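Local coordinates for protein putative ATP-dependent endonuclease of the OLD family (Thermus scotoductus, PDB 6P74) that degrades linear and supercoiled double-stranded DNA from 5' to 3' with a metal-dependent Toprim nuclease domain, and hydrolyses ATP in a DNA-stimulated ATPase domain, at residues A315-F320 against A363-L368; L323-K328 against L422-V427; A370-L375 against E399-V404; R471-Q476 against V516-Q521. All coordinates share one frame; numbering follows the deposited sequence.

Interaction 1. Residues A315-F320 against A363-L368; sequences ADVNRF and ARNEVL
N365 meets the backbone of V317 through its side-chain amide, joining a type I beta turn, D316 to R319, to a 3-10 segment in the C-terminal part of the ATPase domain. The amide nitrogen of V317 donates to N365 OD1 over 2.8 Å in a nearly straight bond (166°), coming from above the plane of the side-chain carbonyl. N365 CG lies anti to its own carbonyl carbon and beside its backbone nitrogen (chi1 -58°), which sets CG beside the turn, near A315 O. The other arm of the group, ND2, donates to P312 O, so both polar side-chain atoms of N365 are used and the rotation of the amide is fixed.

The turn carries its own side-chain bracing. D316 OD1 accepts from N318 N with its anti lone pair, which makes an Asx turn, and from N318 ND2 with its syn lone pair at 2.7 Å. With N318 held this way, its OD1 and ND2 reach two waters that lead on to R364 NH1, the second of them weakly. V317 CG1 sits between the backbone nitrogen and the carbonyl carbon (chi1 63°), a crowded position, and stands 3.3 Å from N365 OD1. Helix 409-422 packs on the same valine through I415 and V418.

On the apolar side L368 points toward the loop. Its CD1 methyl touches A315 twice, lying 3.8 Å from A315 CB and 3.3 Å from A315 O.

Interaction 2. Residues L323-K328 against L422-V427; sequences LRLVRK and LDIPFV. With SO4 (sulfate ion), chain H.
R327 on strand 323-328 reaches across to backbone carbonyls at the C-terminal end of helix 409-422. Its NH2 lies 2.6 Å from L422 O and 3.0 Å from D423 O, and both bonds are weak because the N-H directions are poor (119° and 122°). L422 O is near the guanidinium plane, at its edge, whereas D423 O approaches obliquely; R327 NH1 stands 3.3 Å from D423 O. D423 has positive phi and closes the helix in a Schellman motif. L422 O has a second, weak donor in S337 OG, from the neighbouring strand 334-337.

The leucines pack beside this polar patch. L325 CD2 lies over one face of the R327 guanidinium, offset toward its rim, and the same methyl touches I424 CG1 at 3.7 Å. L323 crosses L422 at about a right angle, with their CD1 methyls in contact.

Elsewhere on the strand, R324 turns away from the contact, and its NH1 donates to L323 O and E321 O while NE donates to P19 O. A sulfate, probably from the crystallisation liquor, accepts from K328 N through O4 at 3.2 Å.

R327 thus brings positive charge to the carbonyl end of a helix, where the helix dipole would probably favour it. The grip spans the ATPase and Toprim domains, and relies on backbone acceptors: D423 OD2 stays 5.0 Å from R327 NH2.

Interaction 3. Residues A370-L375 against E399-V404; sequences AKRALL and ECIAVV
Both backbone polar groups of L374, its N-H and its C=O, are bonded to the neighbouring strand: L374 N donates to A402 O at 2.8 Å, and L374 O accepts from V404 N at 2.9 Å. A402 N donates in turn to R372 O. These bonds pair strands 372-376 and 401-405 in parallel, as the two strands of a beta-alpha-beta unit of the Toprim domain, connected through helix 379-391. The short segments run 20° apart, with axes 4.5 Å from each other at closest approach.

Where the pairing begins the bonds slacken. C400 O is shared by K371 N and R372 N, and both bonds are weak, the second at 3.4 Å. Between the stronger bonds, CA-H...O contacts from I401 to R372 O and from A373 to A402 O help fill in the interface.

Side chains alternate between the faces. R372, I401, L374 and V403 share one, where helix 379-391 covers L374 and V403 through A385. The R372 guanidinium comes obliquely to I401 CD1, and its NH2 finds a polar partner in V522 O near the chain's end. A373, L375, A402 and V404 lie on the other face; there V367 covers A373 and V404, and I415 of helix 409-422 reaches L375.

At the exposed end K371 CG lies anti to its carbonyl carbon (chi1 -69°), which sets it 3.7 Å from C400 CB, and the extended chain carries CD along the same CB. A370 CB meets A402 CB at 3.8 Å.

Interaction 4. Residues R471-Q476 against V516-Q521; sequences RVFVVQ and VEAIRQ
The F473 ring lies flat against the backbone of A518, with A518 CA over its centre, 3.7 Å from the centroid and nearly on the ring normal. This is a CH-pi contact. F473 CG is anti to its own carbonyl carbon and beside its backbone nitrogen (chi1 -64°), which starts the ring toward helix 513-523. The A518 methyl sits over the inner part of the same face, 3.7 Å from F473 CG.

Q521, one turn further on, meets the ring at its edge. Its CD lies in the ring plane and the amide is turned 74° against the ring, with OE1 3.4 Å from F473 CZ. Q521 CG is anti to the backbone nitrogen and the chain runs extended beyond it, which carries CD to the ring edge; NE2 donates to E470 O, just before the strand.

One aromatic therefore docks the strand onto the helix, where the short axes of 472-475 and 516-521 run nearly antiparallel (161°), 8.6 Å apart at closest approach. Helix packing on an outermost strand of a parallel sheet is typical of layered alpha/beta folds, here the Toprim domain.

In the fold
The four contacts trace a path from the ATPase domain into the Toprim domain. Interactions 1, 2 and 3 lie mutually 12 to 13 Å apart between centres and touch: L368 of interaction 1 packs on L323 and L422 of interaction 2, and V367 joins interaction 1 to interaction 3. Along the chain, interactions 1 and 2 alternate their segments, whereas interaction 3 falls between the two segments of interaction 2 and interaction 4 comes last. Segments of interactions 2, 3 and 4 belong to one parallel sheet, ordered 401-405, 372-376, 426-431, 472-475. Interaction 4, about 23 Å from interaction 1 between centres, touches interaction 2 (V427 on F473) and interaction 3 (L374 on I519). Continuous packing thus ties nuclease to ATPase.

Interaction 1. Residues A315-F320 against A363-L368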
loop_
_atom_site.group_PDB
_atom_site.type_symbol
_atom_site.label_atom_id
_atom_site.label_comp_id
_atom_site.label_asym_id
_atom_site.label_seq_id
_atom_site.Cartn_x
_atom_site.Cartn_y
_atom_site.Cartn_z
ATOM N N ALA A 315 -23.751 -2.772 7.934
ATOM C CA ALA A 315 -23.615 -2.059 9.201
ATOM C C ALA A 315 -25.030 -1.856 9.730
ATOM O O ALA A 315 -25.670 -0.841 9.448
ATOM C CB ALA A 315 -22.857 -0.769 9.023
ATOM N N ASP A 316 -25.506 -2.842 10.491
ATOM C CA ASP A 316 -26.894 -2.920 10.935
ATOM C C ASP A 316 -27.045 -2.246 12.292
ATOM O O ASP A 316 -26.391 -2.654 13.259
ATOM C CB ASP A 316 -27.330 -4.379 11.025
ATOM C CG ASP A 316 -28.822 -4.540 10.965
ATOM O OD1 ASP A 316 -29.538 -3.921 11.798
ATOM O OD2 ASP A 316 -29.276 -5.281 10.061
ATOM N N VAL A 317 -27.929 -1.243 12.379
ATOM C CA VAL A 317 -28.109 -0.572 13.663
ATOM C C VAL A 317 -28.702 -1.521 14.703
ATOM O O VAL A 317 -28.472 -1.350 15.904
ATOM C CB VAL A 317 -28.965 0.701 13.520
ATOM C CG1 VAL A 317 -30.293 0.319 13.065
ATOM C CG2 VAL A 317 -29.127 1.383 14.833
ATOM N N ASN A 318 -29.470 -2.524 14.285
ATOM C CA ASN A 318 -30.039 -3.441 15.264
ATOM C C ASN A 318 -28.978 -4.348 15.855
ATOM O O ASN A 318 -29.196 -4.945 16.909
ATOM C CB ASN A 318 -31.163 -4.262 14.632
ATOM C CG ASN A 318 -32.195 -3.381 13.935
ATOM O OD1 ASN A 318 -33.138 -2.874 14.564
ATOM N ND2 ASN A 318 -32.004 -3.167 12.629
ATOM N N ARG A 319 -27.827 -4.439 15.220
ATOM C CA ARG A 319 -26.721 -5.205 15.767
ATOM C C ARG A 319 -25.807 -4.027 16.115
ATOM O O ARG A 319 -25.075 -3.512 15.265
ATOM C CB ARG A 319 -26.165 -6.118 14.668
ATOM C CG ARG A 319 -25.452 -7.348 15.143
ATOM C CD ARG A 319 -25.116 -8.234 13.949
ATOM N NE ARG A 319 -26.181 -9.175 13.598
ATOM C CZ ARG A 319 -26.158 -10.464 13.937
ATOM N NH1 ARG A 319 -25.124 -10.957 14.620
ATOM N NH2 ARG A 319 -27.155 -11.264 13.579
ATOM N N PHE A 320 -25.856 -3.580 17.370
ATOM C CA PHE A 320 -25.186 -2.333 17.728
ATOM C C PHE A 320 -23.926 -2.836 18.429
ATOM O O PHE A 320 -22.925 -2.112 18.450
ATOM C CB PHE A 320 -25.954 -1.352 18.630
ATOM C CG PHE A 320 -26.576 -1.993 19.830
ATOM C CD1 PHE A 320 -25.807 -2.324 20.934
ATOM C CD2 PHE A 320 -27.947 -2.241 19.870
ATOM C CE1 PHE A 320 -26.387 -2.918 22.056
ATOM C CE2 PHE A 320 -28.540 -2.837 20.982
ATOM C CZ PHE A 320 -27.761 -3.174 22.077
ATOM N N ALA A 363 -32.671 1.264 5.547
ATOM C CA ALA A 363 -32.343 2.659 5.255
ATOM C C ALA A 363 -31.899 3.395 6.501
ATOM O O ALA A 363 -31.105 4.339 6.408
ATOM C CB ALA A 363 -33.532 3.388 4.618
ATOM N N ARG A 364 -32.380 2.975 7.677
ATOM C CA ARG A 364 -31.987 3.650 8.909
ATOM C C ARG A 364 -30.501 3.514 9.203
ATOM O O ARG A 364 -29.962 4.320 9.974
ATOM C CB ARG A 364 -32.775 3.113 10.096
ATOM C CG ARG A 364 -34.246 3.323 9.981
ATOM C CD ARG A 364 -34.976 2.604 11.069
ATOM N NE ARG A 364 -36.400 2.639 10.767
ATOM C CZ ARG A 364 -37.254 1.666 11.056
ATOM N NH1 ARG A 364 -36.843 0.562 11.677
ATOM N NH2 ARG A 364 -38.524 1.808 10.718
ATOM N N ASN A 365 -29.825 2.526 8.614
ATOM C CA ASN A 365 -28.396 2.369 8.904
ATOM C C ASN A 365 -27.560 3.521 8.349
ATOM O O ASN A 365 -26.431 3.720 8.805
ATOM C CB ASN A 365 -27.880 1.029 8.358
ATOM C CG ASN A 365 -28.628 -0.169 8.937
ATOM O OD1 ASN A 365 -29.095 -0.138 10.075
ATOM N ND2 ASN A 365 -28.734 -1.232 8.151
ATOM N N GLU A 366 -28.081 4.268 7.370
ATOM C CA GLU A 366 -27.406 5.465 6.874
ATOM C C GLU A 366 -26.951 6.388 7.999
ATOM O O GLU A 366 -25.989 7.151 7.834
ATOM C CB GLU A 366 -28.350 6.237 5.944
ATOM C CG GLU A 366 -28.744 5.486 4.685
ATOM C CD GLU A 366 -27.591 5.328 3.721
ATOM O OE1 GLU A 366 -26.557 6.024 3.894
ATOM O OE2 GLU A 366 -27.724 4.508 2.784
ATOM N N VAL A 367 -27.639 6.360 9.141
ATOM C CA VAL A 367 -27.200 7.183 10.260
ATOM C C VAL A 367 -25.732 6.960 10.554
ATOM O O VAL A 367 -25.042 7.867 11.022
ATOM C CB VAL A 367 -28.050 6.901 11.512
ATOM C CG1 VAL A 367 -27.972 8.058 12.451
ATOM C CG2 VAL A 367 -29.479 6.715 11.131
ATOM N N LEU A 368 -25.229 5.751 10.308
ATOM C CA LEU A 368 -23.858 5.433 10.676
ATOM C C LEU A 368 -22.843 6.060 9.739
ATOM O O LEU A 368 -21.656 6.063 10.062
ATOM C CB LEU A 368 -23.654 3.918 10.714
ATOM C CG LEU A 368 -24.632 3.172 11.613
ATOM C CD1 LEU A 368 -24.555 1.680 11.302
ATOM C CD2 LEU A 368 -24.334 3.445 13.069
HETATM O O HOH W 1 -34.431 -0.084 13.758
HETATM O O HOH W 2 -33.833 -1.036 11.283
#

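Interaction 2. Residues L323-K328 against L422-V427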
loop_
_atom_site.group_PDB
_atom_site.type_symbol
_atom_site.label_atom_id
_atom_site.label_comp_id
_atom_site.label_asym_id
_atom_site.label_seq_id
_atom_site.Cartn_x
_atom_site.Cartn_y
_atom_site.Cartn_z
ATOM N N LEU A 323 -20.794 -2.642 16.171
ATOM C CA LEU A 323 -20.405 -1.381 15.564
ATOM C C LEU A 323 -19.165 -0.788 16.202
ATOM O O LEU A 323 -19.056 -0.710 17.433
ATOM C CB LEU A 323 -21.561 -0.390 15.654
ATOM C CG LEU A 323 -22.735 -0.764 14.743
ATOM C CD1 LEU A 323 -23.918 0.178 14.932
ATOM C CD2 LEU A 323 -22.288 -0.831 13.275
ATOM N N ARG A 324 -18.233 -0.378 15.346
ATOM C CA ARG A 324 -17.083 0.435 15.713
ATOM C C ARG A 324 -17.015 1.574 14.717
ATOM O O ARG A 324 -16.907 1.327 13.508
ATOM C CB ARG A 324 -15.764 -0.363 15.665
ATOM C CG ARG A 324 -15.782 -1.728 16.318
ATOM C CD ARG A 324 -15.857 -1.610 17.824
ATOM N NE ARG A 324 -15.787 -2.936 18.415
ATOM C CZ ARG A 324 -16.845 -3.680 18.704
ATOM N NH1 ARG A 324 -18.075 -3.210 18.481
ATOM N NH2 ARG A 324 -16.666 -4.886 19.215
ATOM N N LEU A 325 -17.046 2.810 15.206
ATOM C CA LEU A 325 -17.003 3.986 14.334
ATOM C C LEU A 325 -15.675 4.710 14.526
ATOM O O LEU A 325 -15.307 5.057 15.655
ATOM C CB LEU A 325 -18.204 4.900 14.604
ATOM C CG LEU A 325 -18.303 6.289 13.965
ATOM C CD1 LEU A 325 -18.178 6.244 12.470
ATOM C CD2 LEU A 325 -19.641 6.905 14.340
ATOM N N VAL A 326 -14.950 4.915 13.427
ATOM C CA VAL A 326 -13.564 5.387 13.447
ATOM C C VAL A 326 -13.497 6.722 12.716
ATOM O O VAL A 326 -13.979 6.835 11.584
ATOM C CB VAL A 326 -12.603 4.369 12.798
ATOM C CG1 VAL A 326 -11.146 4.893 12.792
ATOM C CG2 VAL A 326 -12.661 3.036 13.507
ATOM N N ARG A 327 -12.899 7.729 13.354
ATOM C CA ARG A 327 -12.769 9.022 12.694
ATOM C C ARG A 327 -11.731 9.872 13.413
ATOM O O ARG A 327 -11.321 9.566 14.539
ATOM C CB ARG A 327 -14.118 9.744 12.617
ATOM C CG ARG A 327 -14.533 10.404 13.868
ATOM C CD ARG A 327 -16.006 10.660 13.827
ATOM N NE ARG A 327 -16.578 10.181 15.069
ATOM C CZ ARG A 327 -17.869 10.135 15.352
ATOM N NH1 ARG A 327 -18.780 10.549 14.471
ATOM N NH2 ARG A 327 -18.229 9.662 16.532
ATOM N N LYS A 328 -11.283 10.928 12.724
ATOM C CA LYS A 328 -10.295 11.850 13.265
ATOM C C LYS A 328 -11.004 13.018 13.941
ATOM O O LYS A 328 -11.971 13.563 13.403
ATOM C CB LYS A 328 -9.358 12.359 12.163
ATOM C CG LYS A 328 -8.476 11.273 11.530
ATOM C CD LYS A 328 -7.405 11.828 10.557
ATOM C CE LYS A 328 -6.525 10.686 9.976
ATOM N NZ LYS A 328 -5.267 11.111 9.284
ATOM N N LEU A 422 -22.232 6.346 19.839
ATOM C CA LEU A 422 -21.242 6.443 18.774
ATOM C C LEU A 422 -20.730 7.847 18.560
ATOM O O LEU A 422 -19.885 8.045 17.686
ATOM C CB LEU A 422 -21.798 5.910 17.447
ATOM C CG LEU A 422 -22.013 4.391 17.426
ATOM C CD1 LEU A 422 -22.393 3.876 16.021
ATOM C CD2 LEU A 422 -20.814 3.653 17.988
ATOM N N ASP A 423 -21.247 8.826 19.307
ATOM C CA ASP A 423 -20.898 10.232 19.126
ATOM C C ASP A 423 -21.242 10.748 17.726
ATOM O O ASP A 423 -20.507 11.541 17.132
ATOM C CB ASP A 423 -19.428 10.474 19.458
ATOM C CG ASP A 423 -19.197 10.597 20.947
ATOM O OD1 ASP A 423 -19.725 11.576 21.532
ATOM O OD2 ASP A 423 -18.531 9.698 21.527
ATOM N N ILE A 424 -22.392 10.344 17.203
ATOM C CA ILE A 424 -22.947 10.943 15.992
ATOM C C ILE A 424 -23.835 12.107 16.425
ATOM O O ILE A 424 -24.724 11.906 17.263
ATOM C CB ILE A 424 -23.738 9.915 15.176
ATOM C CG1 ILE A 424 -22.862 8.700 14.884
ATOM C CG2 ILE A 424 -24.222 10.516 13.886
ATOM C CD1 ILE A 424 -23.656 7.425 14.652
ATOM N N PRO A 425 -23.601 13.323 15.939
ATOM C CA PRO A 425 -24.503 14.428 16.277
ATOM C C PRO A 425 -25.865 14.195 15.652
ATOM O O PRO A 425 -25.971 13.668 14.541
ATOM C CB PRO A 425 -23.815 15.662 15.673
ATOM C CG PRO A 425 -22.436 15.224 15.368
ATOM C CD PRO A 425 -22.508 13.765 15.067
ATOM N N PHE A 426 -26.914 14.593 16.369
ATOM C CA PHE A 426 -28.262 14.335 15.884
ATOM C C PHE A 426 -29.227 15.370 16.451
ATOM O O PHE A 426 -28.962 16.000 17.475
ATOM C CB PHE A 426 -28.727 12.920 16.254
ATOM C CG PHE A 426 -28.865 12.709 17.735
ATOM C CD1 PHE A 426 -27.778 12.322 18.492
ATOM C CD2 PHE A 426 -30.074 12.947 18.374
ATOM C CE1 PHE A 426 -27.892 12.159 19.865
ATOM C CE2 PHE A 426 -30.205 12.780 19.732
ATOM C CZ PHE A 426 -29.107 12.377 20.485
ATOM N N VAL A 427 -30.356 15.537 15.764
ATOM C CA VAL A 427 -31.515 16.250 16.292
ATOM C C VAL A 427 -32.732 15.322 16.179
ATOM O O VAL A 427 -32.875 14.573 15.204
ATOM C CB VAL A 427 -31.725 17.587 15.544
ATOM C CG1 VAL A 427 -33.027 18.271 15.963
ATOM C CG2 VAL A 427 -30.528 18.529 15.759
HETATM S S SO4 H . -13.618 12.893 9.947
HETATM O O1 SO4 H . -14.336 13.764 10.873
HETATM O O2 SO4 H . -14.218 11.569 10.010
HETATM O O3 SO4 H . -13.706 13.405 8.581
HETATM O O4 SO4 H . -12.218 12.806 10.346
#

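Interaction 3. Residues A370-L375 against E399-V404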
loop_
_atom_site.group_PDB
_atom_site.type_symbol
_atom_site.label_atom_id
_atom_site.label_comp_id
_atom_site.label_asym_id
_atom_site.label_seq_id
_atom_site.Cartn_x
_atom_site.Cartn_y
_atom_site.Cartn_z
ATOM N N ALA A 370 -23.155 9.305 8.308
ATOM C CA ALA A 370 -23.473 10.707 8.112
ATOM C C ALA A 370 -22.660 11.577 9.059
ATOM O O ALA A 370 -22.216 11.131 10.124
ATOM C CB ALA A 370 -24.970 10.953 8.337
ATOM N N LYS A 371 -22.471 12.834 8.657
ATOM C CA LYS A 371 -21.899 13.810 9.581
ATOM C C LYS A 371 -22.873 14.140 10.707
ATOM O O LYS A 371 -22.447 14.364 11.847
ATOM C CB LYS A 371 -21.497 15.079 8.823
ATOM C CG LYS A 371 -20.314 14.889 7.896
ATOM C CD LYS A 371 -19.958 16.182 7.165
ATOM C CE LYS A 371 -18.713 16.030 6.274
ATOM N NZ LYS A 371 -18.433 17.304 5.523
ATOM N N ARG A 372 -24.176 14.155 10.408
ATOM C CA ARG A 372 -25.222 14.518 11.355
ATOM C C ARG A 372 -26.527 13.856 10.925
ATOM O O ARG A 372 -26.745 13.593 9.735
ATOM C CB ARG A 372 -25.397 16.041 11.427
ATOM C CG ARG A 372 -24.650 16.691 12.570
ATOM C CD ARG A 372 -23.745 17.795 12.078
ATOM N NE ARG A 372 -24.491 18.752 11.281
ATOM C CZ ARG A 372 -23.973 19.868 10.791
ATOM N NH1 ARG A 372 -22.699 20.161 11.026
ATOM N NH2 ARG A 372 -24.728 20.685 10.069
ATOM N N ALA A 373 -27.405 13.601 11.896
ATOM C CA ALA A 373 -28.675 12.944 11.626
ATOM C C ALA A 373 -29.835 13.739 12.209
ATOM O O ALA A 373 -29.774 14.191 13.358
ATOM C CB ALA A 373 -28.704 11.516 12.200
ATOM N N LEU A 374 -30.895 13.884 11.415
ATOM C CA LEU A 374 -32.200 14.328 11.895
ATOM C C LEU A 374 -33.085 13.087 12.042
ATOM O O LEU A 374 -33.352 12.389 11.056
ATOM C CB LEU A 374 -32.835 15.349 10.939
ATOM C CG LEU A 374 -34.255 15.838 11.317
ATOM C CD1 LEU A 374 -34.285 16.665 12.623
ATOM C CD2 LEU A 374 -34.864 16.642 10.201
ATOM N N LEU A 375 -33.512 12.803 13.269
ATOM C CA LEU A 375 -34.320 11.623 13.580
ATOM C C LEU A 375 -35.795 12.021 13.633
ATOM O O LEU A 375 -36.160 12.875 14.443
ATOM C CB LEU A 375 -33.886 11.029 14.925
ATOM C CG LEU A 375 -32.365 10.852 15.020
ATOM C CD1 LEU A 375 -31.948 10.096 16.301
ATOM C CD2 LEU A 375 -31.841 10.121 13.755
ATOM N N GLU A 399 -24.611 17.887 2.336
ATOM C CA GLU A 399 -24.133 18.228 3.671
ATOM C C GLU A 399 -23.874 17.005 4.535
ATOM O O GLU A 399 -23.491 17.165 5.703
ATOM C CB GLU A 399 -25.143 19.143 4.375
ATOM C CG GLU A 399 -25.442 20.446 3.636
ATOM C CD GLU A 399 -24.231 21.348 3.570
ATOM O OE1 GLU A 399 -24.057 22.062 2.552
ATOM O OE2 GLU A 399 -23.446 21.321 4.543
ATOM N N CYS A 400 -24.077 15.799 3.984
ATOM C CA CYS A 400 -24.005 14.524 4.719
ATOM C C CYS A 400 -24.880 14.539 5.971
ATOM O O CYS A 400 -24.478 14.078 7.043
ATOM C CB CYS A 400 -22.567 14.149 5.072
ATOM S SG CYS A 400 -21.460 14.077 3.642
ATOM N N ILE A 401 -26.104 15.051 5.828
ATOM C CA ILE A 401 -27.110 14.960 6.877
ATOM C C ILE A 401 -28.057 13.833 6.513
ATOM O O ILE A 401 -28.683 13.866 5.450
ATOM C CB ILE A 401 -27.875 16.281 7.055
ATOM C CG1 ILE A 401 -26.909 17.406 7.438
ATOM C CG2 ILE A 401 -28.991 16.097 8.111
ATOM C CD1 ILE A 401 -27.527 18.781 7.373
ATOM N N ALA A 402 -28.165 12.835 7.379
ATOM C CA ALA A 402 -29.141 11.773 7.181
ATOM C C ALA A 402 -30.446 12.154 7.851
ATOM O O ALA A 402 -30.472 12.462 9.043
ATOM C CB ALA A 402 -28.654 10.453 7.760
ATOM N N VAL A 403 -31.522 12.138 7.086
ATOM C CA VAL A 403 -32.859 12.265 7.631
ATOM C C VAL A 403 -33.413 10.854 7.770
ATOM O O VAL A 403 -33.627 10.161 6.771
ATOM C CB VAL A 403 -33.743 13.132 6.733
ATOM C CG1 VAL A 403 -35.161 13.200 7.309
ATOM C CG2 VAL A 403 -33.103 14.516 6.565
ATOM N N VAL A 404 -33.665 10.420 8.998
ATOM C CA VAL A 404 -33.899 9.010 9.293
ATOM C C VAL A 404 -35.321 8.820 9.802
ATOM O O VAL A 404 -35.699 9.362 10.848
ATOM C CB VAL A 404 -32.887 8.485 10.312
ATOM C CG1 VAL A 404 -33.046 9.217 11.631
ATOM C CG2 VAL A 404 -33.116 7.027 10.486
#

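Interaction 4. Residues R471-Q476 against V516-Q521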
loop_
_atom_site.group_PDB
_atom_site.type_symbol
_atom_site.label_atom_id
_atom_site.label_comp_id
_atom_site.label_asym_id
_atom_site.label_seq_id
_atom_site.Cartn_x
_atom_site.Cartn_y
_atom_site.Cartn_z
ATOM N N ARG A 471 -31.646 18.684 22.343
ATOM C CA ARG A 471 -31.590 18.067 21.027
ATOM C C ARG A 471 -32.958 17.641 20.512
ATOM O O ARG A 471 -33.040 17.049 19.429
ATOM C CB ARG A 471 -30.642 16.863 21.060
ATOM C CG ARG A 471 -29.288 17.201 21.663
ATOM C CD ARG A 471 -28.132 16.561 20.891
ATOM N NE ARG A 471 -27.824 15.227 21.341
ATOM C CZ ARG A 471 -27.160 14.970 22.459
ATOM N NH1 ARG A 471 -26.784 15.990 23.224
ATOM N NH2 ARG A 471 -26.882 13.714 22.818
ATOM N N VAL A 472 -34.028 17.922 21.251
ATOM C CA VAL A 472 -35.357 17.407 20.945
ATOM C C VAL A 472 -36.316 18.559 20.699
ATOM O O VAL A 472 -36.421 19.477 21.523
ATOM C CB VAL A 472 -35.884 16.499 22.067
ATOM C CG1 VAL A 472 -37.289 15.976 21.705
ATOM C CG2 VAL A 472 -34.971 15.370 22.228
ATOM N N PHE A 473 -37.020 18.496 19.571
ATOM C CA PHE A 473 -38.081 19.438 19.228
ATOM C C PHE A 473 -39.415 18.697 19.189
ATOM O O PHE A 473 -39.507 17.620 18.597
ATOM C CB PHE A 473 -37.774 20.112 17.887
ATOM C CG PHE A 473 -36.523 20.953 17.925
ATOM C CD1 PHE A 473 -35.272 20.358 17.965
ATOM C CD2 PHE A 473 -36.603 22.330 18.006
ATOM C CE1 PHE A 473 -34.115 21.124 18.047
ATOM C CE2 PHE A 473 -35.449 23.112 18.063
ATOM C CZ PHE A 473 -34.202 22.509 18.078
ATOM N N VAL A 474 -40.446 19.262 19.819
ATOM C CA VAL A 474 -41.729 18.581 19.910
ATOM C C VAL A 474 -42.774 19.385 19.150
ATOM O O VAL A 474 -43.027 20.547 19.477
ATOM C CB VAL A 474 -42.166 18.354 21.357
ATOM C CG1 VAL A 474 -43.479 17.587 21.344
ATOM C CG2 VAL A 474 -41.062 17.560 22.140
ATOM N N VAL A 475 -43.389 18.764 18.144
ATOM C CA VAL A 475 -44.499 19.401 17.431
ATOM C C VAL A 475 -45.786 19.145 18.207
ATOM O O VAL A 475 -46.202 17.994 18.357
ATOM C CB VAL A 475 -44.621 18.879 15.994
ATOM C CG1 VAL A 475 -45.751 19.651 15.290
ATOM C CG2 VAL A 475 -43.322 19.041 15.252
ATOM N N GLN A 476 -46.414 20.216 18.700
ATOM C CA GLN A 476 -47.624 20.203 19.536
ATOM C C GLN A 476 -48.838 20.633 18.727
ATOM O O GLN A 476 -48.840 21.759 18.198
ATOM C CB GLN A 476 -47.455 21.178 20.702
ATOM C CG GLN A 476 -46.185 21.012 21.476
ATOM C CD GLN A 476 -46.261 21.760 22.774
ATOM O OE1 GLN A 476 -45.915 22.934 22.835
ATOM N NE2 GLN A 476 -46.762 21.101 23.815
ATOM N N VAL A 516 -39.402 23.352 11.841
ATOM C CA VAL A 516 -38.386 23.991 11.016
ATOM C C VAL A 516 -37.174 24.377 11.876
ATOM O O VAL A 516 -36.034 24.313 11.403
ATOM C CB VAL A 516 -38.973 25.168 10.175
ATOM C CG1 VAL A 516 -40.474 25.243 10.253
ATOM C CG2 VAL A 516 -38.317 26.498 10.446
ATOM N N GLU A 517 -37.371 24.706 13.157
ATOM C CA GLU A 517 -36.208 24.969 13.991
ATOM C C GLU A 517 -35.359 23.713 14.185
ATOM O O GLU A 517 -34.123 23.805 14.203
ATOM C CB GLU A 517 -36.636 25.580 15.327
ATOM C CG GLU A 517 -36.213 27.042 15.427
ATOM C CD GLU A 517 -34.767 27.250 14.971
ATOM O OE1 GLU A 517 -34.550 28.121 14.088
ATOM O OE2 GLU A 517 -33.848 26.567 15.506
ATOM N N ALA A 518 -35.983 22.535 14.299
ATOM C CA ALA A 518 -35.197 21.302 14.321
ATOM C C ALA A 518 -34.286 21.211 13.101
ATOM O O ALA A 518 -33.096 20.862 13.217
ATOM C CB ALA A 518 -36.113 20.082 14.385
ATOM N N ILE A 519 -34.826 21.535 11.915
ATOM C CA ILE A 519 -34.041 21.439 10.683
ATOM C C ILE A 519 -32.937 22.492 10.660
ATOM O O ILE A 519 -31.806 22.217 10.230
ATOM C CB ILE A 519 -34.964 21.526 9.454
ATOM C CG1 ILE A 519 -35.762 20.226 9.330
ATOM C CG2 ILE A 519 -34.145 21.710 8.170
ATOM C CD1 ILE A 519 -37.079 20.380 8.672
ATOM N N ARG A 520 -33.226 23.695 11.166
ATOM C CA ARG A 520 -32.193 24.726 11.265
ATOM C C ARG A 520 -31.077 24.308 12.224
ATOM O O ARG A 520 -29.905 24.598 11.980
ATOM C CB ARG A 520 -32.803 26.065 11.712
ATOM C CG ARG A 520 -33.694 26.737 10.691
ATOM C CD ARG A 520 -34.074 28.140 11.140
ATOM N NE ARG A 520 -35.068 28.727 10.256
ATOM C CZ ARG A 520 -34.771 29.345 9.131
ATOM N NH1 ARG A 520 -33.505 29.476 8.765
ATOM N NH2 ARG A 520 -35.738 29.829 8.369
ATOM N N GLN A 521 -31.417 23.642 13.332
ATOM C CA GLN A 521 -30.370 23.217 14.266
ATOM C C GLN A 521 -29.491 22.124 13.658
ATOM O O GLN A 521 -28.254 22.181 13.752
ATOM C CB GLN A 521 -30.982 22.743 15.588
ATOM C CG GLN A 521 -29.921 22.236 16.620
ATOM C CD GLN A 521 -30.441 22.264 18.071
ATOM O OE1 GLN A 521 -30.942 23.285 18.542
ATOM N NE2 GLN A 521 -30.338 21.137 18.767
#